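Local coordinates for protein stiv-a81 (Sulfolobus Turreted Icosahedral Virus, PDB 3RKL) that is of unknown function but is a hyperthermophilic viral protein whose small antiparallel sheet precedes a helical hairpin that packs with other copies, consistent with a four-helix bundle, at residues L39-I43 / L57-L61. The protein carries 1 engineered substitution. Residues are numbered along the deposited sequence; the frame is centred on the assembly and turned at random.
Sequences LAKLI and LYNLL
Ile43 meets Leu57, Tyr58 and Leu61 at once and has the largest area covered by the opposing segment. Its CD1 methyl sits over one face of the Tyr58 ring, a CH-pi contact 4.2 Å from the centroid and 13° off the ring normal, while CG2 meets the phenol end, 3.5 Å from Tyr58 OH. The two branches thus lie along one side of the tyrosine, whose ring leans back toward Ile43 although its CB starts away from that helix.

The rest is van der Waals packing. CG1 of Ile43 lies 4.0 Å from CB of Leu57 as the two side chains run past each other in opposite directions, and Ile43 CD1 also touches Leu61 CD2. One turn earlier, Leu39 spreads its methyls: CD1 rests against the Leu61 backbone, 3.8 Å from its N, and CD2 meets Leu57 CD2 at 4.0 Å. Leu61 has chi1 at 177°, its CG opposite the backbone N, which carries CD1 to within 3.9 Å of CB of Leu39.

Helices 25-46 and 55-80 form an antiparallel hairpin, local axes 9.9 Å apart at 158°, consistent with a four-helix bundle completed by other copies. A second subunit brings Phe75 against Tyr58 and Leu61, and its Gln26 hydrogen-bonds Ala40 O. Within the hairpin, buried apolar packing and one CH-pi contact join these segments.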
# COMPACT_ATOMS: atom_id res chain seq x y z
N LEU A 39 8.42 10.27 -8.86
CA LEU A 39 8.86 11.61 -9.26
C LEU A 39 7.67 12.54 -9.47
O LEU A 39 7.65 13.68 -9.00
CB LEU A 39 9.73 11.57 -10.54
CG LEU A 39 11.21 11.29 -10.25
CD1 LEU A 39 11.91 10.69 -11.48
CD2 LEU A 39 11.91 12.57 -9.81
N ALA A 40 6.66 12.03 -10.16
CA ALA A 40 5.48 12.82 -10.42
C ALA A 40 4.78 13.21 -9.12
O ALA A 40 4.34 14.36 -8.97
CB ALA A 40 4.52 12.06 -11.34
N LYS A 41 4.67 12.28 -8.18
CA LYS A 41 4.02 12.56 -6.91
C LYS A 41 4.83 13.53 -6.07
O LYS A 41 4.25 14.35 -5.35
CB LYS A 41 3.80 11.28 -6.11
CG LYS A 41 2.93 11.49 -4.89
CD LYS A 41 2.18 10.22 -4.47
CE LYS A 41 0.81 10.53 -3.90
NZ LYS A 41 -0.12 11.09 -4.92
N LEU A 42 6.15 13.43 -6.13
CA LEU A 42 7.03 14.34 -5.39
C LEU A 42 6.89 15.77 -5.92
O LEU A 42 6.84 16.71 -5.15
CB LEU A 42 8.48 13.88 -5.50
CG LEU A 42 9.52 14.81 -4.89
CD1 LEU A 42 9.30 15.02 -3.38
CD2 LEU A 42 10.91 14.25 -5.17
N ILE A 43 6.85 15.91 -7.24
CA ILE A 43 6.66 17.22 -7.85
C ILE A 43 5.33 17.82 -7.38
O ILE A 43 5.26 18.99 -7.01
CB ILE A 43 6.76 17.14 -9.38
CG1 ILE A 43 8.20 16.85 -9.79
CG2 ILE A 43 6.26 18.44 -10.02
CD1 ILE A 43 8.35 16.48 -11.25
N LEU A 57 14.06 17.93 -11.35
CA LEU A 57 13.03 16.91 -11.10
C LEU A 57 12.19 16.63 -12.34
O LEU A 57 11.90 15.47 -12.63
CB LEU A 57 12.13 17.29 -9.91
CG LEU A 57 12.79 17.25 -8.52
CD1 LEU A 57 11.77 17.57 -7.45
CD2 LEU A 57 13.43 15.90 -8.24
N TYR A 58 11.82 17.67 -13.09
CA TYR A 58 11.07 17.50 -14.34
C TYR A 58 11.91 16.77 -15.40
O TYR A 58 11.39 15.93 -16.16
CB TYR A 58 10.58 18.83 -14.91
CG TYR A 58 9.53 19.53 -14.07
CD1 TYR A 58 8.18 19.32 -14.29
CD2 TYR A 58 9.89 20.42 -13.07
CE1 TYR A 58 7.21 19.97 -13.52
CE2 TYR A 58 8.94 21.08 -12.29
CZ TYR A 58 7.60 20.84 -12.52
OH TYR A 58 6.66 21.48 -11.75
N ASN A 59 13.20 17.10 -15.45
CA ASN A 59 14.16 16.45 -16.34
C ASN A 59 14.29 14.95 -16.03
O ASN A 59 14.21 14.13 -16.94
CB ASN A 59 15.54 17.13 -16.26
CG ASN A 59 15.55 18.51 -16.91
OD1 ASN A 59 14.83 18.75 -17.87
ND2 ASN A 59 16.38 19.41 -16.39
N LEU A 60 14.47 14.61 -14.74
CA LEU A 60 14.55 13.21 -14.31
C LEU A 60 13.28 12.45 -14.67
O LEU A 60 13.32 11.31 -15.13
CB LEU A 60 14.75 13.10 -12.79
CG LEU A 60 16.13 13.38 -12.20
CD1 LEU A 60 16.01 13.43 -10.68
CD2 LEU A 60 17.14 12.32 -12.63
N LEU A 61 12.14 13.09 -14.40
CA LEU A 61 10.84 12.49 -14.71
C LEU A 61 10.75 12.09 -16.17
O LEU A 61 10.35 10.97 -16.50
CB LEU A 61 9.72 13.46 -14.33
CG LEU A 61 8.29 13.03 -14.65
CD1 LEU A 61 7.96 11.69 -13.99
CD2 LEU A 61 7.29 14.08 -14.25